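Long-range contact in sepf-like protein (Archaeoglobus fulgidus, PDB 3ZIE), which probably acts in cell division as a SepF-type membrane anchor for the FtsZ ring: residues I21-K35 and G63-K75. The protein carries 1 engineered substitution. Numbering follows the deposited sequence.
Engineered in segment 63-75: Met69 (natural residue Ile).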
loop_
_atom_site.group_PDB
_atom_site.type_symbol
_atom_site.label_atom_id
_atom_site.label_comp_id
_atom_site.label_asym_id
_atom_site.label_seq_id
_atom_site.Cartn_x
_atom_site.Cartn_y
_atom_site.Cartn_z
ATOM N N ILE B 21 -10.518 8.747 2.981
ATOM C CA ILE B 21 -9.476 9.789 2.966
ATOM C C ILE B 21 -9.846 10.977 3.882
ATOM O O ILE B 21 -9.004 11.430 4.704
ATOM C CB ILE B 21 -9.170 10.256 1.471
ATOM C CG1 ILE B 21 -8.534 9.099 0.673
ATOM C CG2 ILE B 21 -8.236 11.501 1.464
ATOM C CD1 ILE B 21 -7.062 8.715 1.136
ATOM N N TYR B 22 -11.097 11.450 3.765
ATOM C CA TYR B 22 -11.619 12.496 4.636
ATOM C C TYR B 22 -11.624 12.045 6.090
ATOM O O TYR B 22 -11.507 12.868 6.981
ATOM C CB TYR B 22 -13.038 12.970 4.183
ATOM C CG TYR B 22 -12.995 13.883 2.944
ATOM C CD1 TYR B 22 -12.290 15.058 2.970
ATOM C CD2 TYR B 22 -13.650 13.554 1.753
ATOM C CE1 TYR B 22 -12.201 15.904 1.837
ATOM C CE2 TYR B 22 -13.572 14.418 0.604
ATOM C CZ TYR B 22 -12.827 15.572 0.679
ATOM O OH TYR B 22 -12.729 16.468 -0.378
ATOM N N ASP B 23 -11.729 10.745 6.335
ATOM C CA ASP B 23 -11.688 10.210 7.701
ATOM C C ASP B 23 -10.238 10.093 8.238
ATOM O O ASP B 23 -10.020 9.631 9.356
ATOM C CB ASP B 23 -12.363 8.824 7.786
ATOM C CG ASP B 23 -13.866 8.873 7.736
ATOM O OD1 ASP B 23 -14.494 9.898 8.012
ATOM O OD2 ASP B 23 -14.425 7.839 7.373
ATOM N N GLY B 24 -9.252 10.459 7.407
ATOM C CA GLY B 24 -7.857 10.411 7.812
ATOM C C GLY B 24 -7.215 9.044 7.580
ATOM O O GLY B 24 -6.120 8.767 8.118
ATOM N N ASN B 25 -7.910 8.181 6.842
ATOM C CA ASN B 25 -7.407 6.832 6.497
ATOM C C ASN B 25 -6.692 6.781 5.137
ATOM O O ASN B 25 -6.818 7.725 4.338
ATOM C CB ASN B 25 -8.542 5.810 6.611
ATOM C CG ASN B 25 -9.117 5.759 8.021
ATOM O OD1 ASN B 25 -10.366 5.749 8.228
ATOM N ND2 ASN B 25 -8.235 5.745 9.004
ATOM N N ILE B 26 -5.965 5.674 4.889
ATOM C CA ILE B 26 -5.157 5.470 3.668
ATOM C C ILE B 26 -5.937 4.472 2.808
ATOM O O ILE B 26 -6.495 3.483 3.338
ATOM C CB ILE B 26 -3.761 4.949 4.001
ATOM C CG1 ILE B 26 -2.977 6.047 4.780
ATOM C CG2 ILE B 26 -2.938 4.430 2.697
ATOM C CD1 ILE B 26 -1.792 5.536 5.534
ATOM N N VAL B 27 -6.014 4.739 1.503
ATOM C CA VAL B 27 -6.652 3.799 0.587
ATOM C C VAL B 27 -5.659 3.347 -0.465
ATOM O O VAL B 27 -4.964 4.192 -1.073
ATOM C CB VAL B 27 -7.852 4.429 -0.147
ATOM C CG1 VAL B 27 -8.444 3.434 -1.172
ATOM C CG2 VAL B 27 -8.909 4.895 0.848
ATOM N N VAL B 28 -5.574 2.030 -0.657
ATOM C CA VAL B 28 -4.808 1.466 -1.755
ATOM C C VAL B 28 -5.873 0.959 -2.736
ATOM O O VAL B 28 -6.698 0.093 -2.423
ATOM C CB VAL B 28 -3.843 0.359 -1.298
ATOM C CG1 VAL B 28 -3.013 -0.224 -2.541
ATOM C CG2 VAL B 28 -2.833 0.927 -0.291
ATOM N N ALA B 29 -5.919 1.561 -3.919
ATOM C CA ALA B 29 -6.980 1.232 -4.899
ATOM C C ALA B 29 -6.461 0.347 -6.025
ATOM O O ALA B 29 -5.419 0.653 -6.666
ATOM C CB ALA B 29 -7.575 2.540 -5.446
ATOM N N ASP B 30 -7.177 -0.765 -6.273
ATOM C CA ASP B 30 -6.840 -1.648 -7.368
ATOM C C ASP B 30 -7.589 -1.139 -8.575
ATOM O O ASP B 30 -8.816 -1.083 -8.530
ATOM C CB ASP B 30 -7.291 -3.084 -7.055
ATOM C CG ASP B 30 -6.829 -4.087 -8.110
ATOM O OD1 ASP B 30 -6.234 -3.696 -9.121
ATOM O OD2 ASP B 30 -7.017 -5.316 -7.918
ATOM N N ILE B 31 -6.861 -0.724 -9.617
ATOM C CA ILE B 31 -7.517 -0.249 -10.854
ATOM C C ILE B 31 -7.378 -1.226 -12.035
ATOM O O ILE B 31 -7.699 -0.837 -13.187
ATOM C CB ILE B 31 -6.970 1.168 -11.321
ATOM C CG1 ILE B 31 -5.440 1.077 -11.526
ATOM C CG2 ILE B 31 -7.584 2.274 -10.359
ATOM C CD1 ILE B 31 -4.691 2.271 -12.055
ATOM N N ALA B 32 -6.902 -2.459 -11.761
ATOM C CA ALA B 32 -6.625 -3.436 -12.833
ATOM C C ALA B 32 -7.787 -3.583 -13.780
ATOM O O ALA B 32 -7.595 -3.695 -15.013
ATOM C CB ALA B 32 -6.289 -4.839 -12.208
ATOM N N PHE B 33 -8.990 -3.596 -13.203
ATOM C CA PHE B 33 -10.187 -3.945 -13.947
ATOM C C PHE B 33 -10.572 -2.954 -15.022
ATOM O O PHE B 33 -11.296 -3.316 -15.989
ATOM C CB PHE B 33 -11.397 -4.174 -13.022
ATOM C CG PHE B 33 -12.573 -4.822 -13.732
ATOM C CD1 PHE B 33 -12.487 -6.161 -14.184
ATOM C CD2 PHE B 33 -13.758 -4.079 -14.007
ATOM C CE1 PHE B 33 -13.581 -6.775 -14.877
ATOM C CE2 PHE B 33 -14.852 -4.682 -14.669
ATOM C CZ PHE B 33 -14.766 -6.029 -15.099
ATOM N N ILE B 34 -10.168 -1.695 -14.811
ATOM C CA ILE B 34 -10.583 -0.613 -15.685
ATOM C C ILE B 34 -9.391 -0.056 -16.451
ATOM O O ILE B 34 -9.525 0.988 -17.096
ATOM C CB ILE B 34 -11.283 0.543 -14.896
ATOM C CG1 ILE B 34 -10.357 1.157 -13.814
ATOM C CG2 ILE B 34 -12.600 0.090 -14.308
ATOM C CD1 ILE B 34 -10.847 2.507 -13.154
ATOM N N LYS B 35 -8.235 -0.722 -16.394
ATOM C CA LYS B 35 -7.069 -0.249 -17.138
ATOM C C LYS B 35 -7.323 -0.226 -18.655
ATOM O O LYS B 35 -6.693 0.539 -19.378
ATOM C CB LYS B 35 -5.813 -1.046 -16.829
ATOM C CG LYS B 35 -4.992 -0.473 -15.644
ATOM C CD LYS B 35 -3.620 -1.061 -15.606
ATOM C CE LYS B 35 -2.658 -0.374 -16.544
ATOM N NZ LYS B 35 -1.710 0.528 -15.805
ATOM N N GLY B 63 3.206 -0.131 -9.041
ATOM C CA GLY B 63 3.172 -0.980 -10.242
ATOM C C GLY B 63 2.168 -0.470 -11.280
ATOM O O GLY B 63 1.881 0.730 -11.395
ATOM N N GLU B 64 1.591 -1.412 -12.001
ATOM C CA GLU B 64 0.632 -1.127 -13.079
ATOM C C GLU B 64 -0.790 -1.052 -12.603
ATOM O O GLU B 64 -1.626 -0.433 -13.257
ATOM C CB GLU B 64 0.675 -2.278 -14.119
ATOM C CG GLU B 64 1.974 -2.399 -14.859
ATOM C CD GLU B 64 1.955 -1.609 -16.153
ATOM O OE1 GLU B 64 1.231 -0.585 -16.224
ATOM O OE2 GLU B 64 2.654 -2.031 -17.111
ATOM N N ASP B 65 -1.102 -1.719 -11.498
ATOM C CA ASP B 65 -2.494 -2.008 -11.216
ATOM C C ASP B 65 -3.077 -1.350 -9.985
ATOM O O ASP B 65 -4.266 -1.501 -9.724
ATOM C CB ASP B 65 -2.713 -3.543 -11.205
ATOM C CG ASP B 65 -2.526 -4.151 -12.583
ATOM O OD1 ASP B 65 -2.653 -3.393 -13.581
ATOM O OD2 ASP B 65 -2.236 -5.359 -12.684
ATOM N N TYR B 66 -2.233 -0.655 -9.208
ATOM C CA TYR B 66 -2.632 -0.020 -7.946
ATOM C C TYR B 66 -2.247 1.459 -7.898
ATOM O O TYR B 66 -1.312 1.895 -8.539
ATOM C CB TYR B 66 -1.952 -0.691 -6.724
ATOM C CG TYR B 66 -2.453 -2.066 -6.505
ATOM C CD1 TYR B 66 -3.609 -2.301 -5.770
ATOM C CD2 TYR B 66 -1.766 -3.143 -7.029
ATOM C CE1 TYR B 66 -4.089 -3.616 -5.589
ATOM C CE2 TYR B 66 -2.257 -4.444 -6.880
ATOM C CZ TYR B 66 -3.420 -4.656 -6.157
ATOM O OH TYR B 66 -3.878 -5.944 -6.002
ATOM N N VAL B 67 -2.942 2.195 -7.061
ATOM C CA VAL B 67 -2.605 3.580 -6.764
ATOM C C VAL B 67 -2.723 3.721 -5.251
ATOM O O VAL B 67 -3.678 3.250 -4.661
ATOM C CB VAL B 67 -3.623 4.524 -7.482
ATOM C CG1 VAL B 67 -3.385 5.897 -7.155
ATOM C CG2 VAL B 67 -3.393 4.440 -8.991
ATOM N N ILE B 68 -1.763 4.370 -4.620
ATOM C CA ILE B 68 -1.793 4.563 -3.170
ATOM C C ILE B 68 -2.249 6.001 -2.931
ATOM O O ILE B 68 -1.692 6.944 -3.514
ATOM C CB ILE B 68 -0.416 4.372 -2.525
ATOM C CG1 ILE B 68 0.170 2.969 -2.776
ATOM C CG2 ILE B 68 -0.517 4.632 -1.016
ATOM C CD1 ILE B 68 1.720 2.861 -2.518
HETATM N N MSE B 69 -3.255 6.166 -2.085
HETATM C CA MSE B 69 -3.767 7.495 -1.763
HETATM C C MSE B 69 -3.650 7.765 -0.294
HETATM O O MSE B 69 -4.099 6.942 0.528
HETATM C CB MSE B 69 -5.244 7.538 -2.181
HETATM C CG MSE B 69 -5.349 7.354 -3.731
HETATM SE SE MSE B 69 -7.186 7.717 -3.897
HETATM C CE MSE B 69 -6.616 9.772 -3.596
ATOM N N THR B 70 -3.078 8.917 0.071
ATOM C CA THR B 70 -2.904 9.211 1.510
ATOM C C THR B 70 -3.699 10.453 1.921
ATOM O O THR B 70 -3.945 11.336 1.057
ATOM C CB THR B 70 -1.446 9.455 1.868
ATOM O OG1 THR B 70 -0.926 10.507 1.061
ATOM C CG2 THR B 70 -0.599 8.188 1.626
ATOM N N PRO B 71 -4.068 10.546 3.218
ATOM C CA PRO B 71 -4.786 11.701 3.689
ATOM C C PRO B 71 -3.832 12.822 4.111
ATOM O O PRO B 71 -2.598 12.671 4.018
ATOM C CB PRO B 71 -5.504 11.154 4.939
ATOM C CG PRO B 71 -4.419 10.214 5.534
ATOM C CD PRO B 71 -3.957 9.502 4.283
ATOM N N THR B 72 -4.394 13.928 4.606
ATOM C CA THR B 72 -3.580 15.128 4.900
ATOM C C THR B 72 -2.397 14.729 5.783
ATOM O O THR B 72 -2.582 13.991 6.781
ATOM C CB THR B 72 -4.435 16.154 5.670
ATOM O OG1 THR B 72 -5.674 16.340 4.977
ATOM C CG2 THR B 72 -3.705 17.551 5.834
ATOM N N GLY B 73 -1.199 15.188 5.412
ATOM C CA GLY B 73 -0.009 15.070 6.295
ATOM C C GLY B 73 0.634 13.682 6.265
ATOM O O GLY B 73 1.513 13.391 7.096
ATOM N N ILE B 74 0.161 12.800 5.387
ATOM C CA ILE B 74 0.849 11.496 5.172
ATOM C C ILE B 74 1.317 11.544 3.729
ATOM O O ILE B 74 0.556 11.928 2.836
ATOM C CB ILE B 74 -0.021 10.233 5.522
ATOM C CG1 ILE B 74 -0.459 10.264 7.018
ATOM C CG2 ILE B 74 0.736 8.912 5.126
ATOM C CD1 ILE B 74 -1.486 9.161 7.497
ATOM N N LYS B 75 2.609 11.306 3.519
ATOM C CA LYS B 75 3.173 11.385 2.170
ATOM C C LYS B 75 3.712 10.024 1.802
ATOM O O LYS B 75 3.840 9.152 2.671
ATOM C CB LYS B 75 4.314 12.412 2.067
ATOM C CG LYS B 75 3.860 13.917 2.196
ATOM C CD LYS B 75 3.049 14.368 0.918
ATOM C CE LYS B 75 2.517 15.815 0.966
ATOM N NZ LYS B 75 3.635 16.800 1.204
HETATM O O HOH W 1 -7.542 13.660 4.734
#
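The two central strands of the SepF-family alpha/beta sheet, 26-30 and 66-70, meet here as an antiparallel pair in which backbone bonds set the register and side chains add to the grip at both ends. Val27 and Met69 exchange two hydrogen bonds, and so do Ala29 and Val67; the bond from Met69 N to Val27 O measures 2.8 Å. Ala29, Val67 and the engineered selenomethionine Met69 lie on the face carrying helices 14-22 and 38-55, whereas Val28, Ile68 and Tyr66 line the other, where Leu62 of the second subunit packs on Val28 and Tyr66.

At one end, Pro71 CD packs 3.6 Å from Ile26 CG1. At the other, Asp30 CG stands anti to the backbone N (chi1 -174°), which carries the carboxylate over one face of the Tyr66 ring, displaced toward its rim, the planes 29° apart. Ala32 N meets Asp30 OD1 from above the carboxylate plane, 3.0 Å away, closing an Asx turn. Next, Ile31 N bonds to Asp65 O. Lys35, bent at chi3 and chi4, brings NZ 2.7 Å from Glu64 O, on a lone pair. The same NZ forms a salt bridge with Glu64 OE1, 3.2 Å away on the carboxylate's anti side and 28° out of its plane.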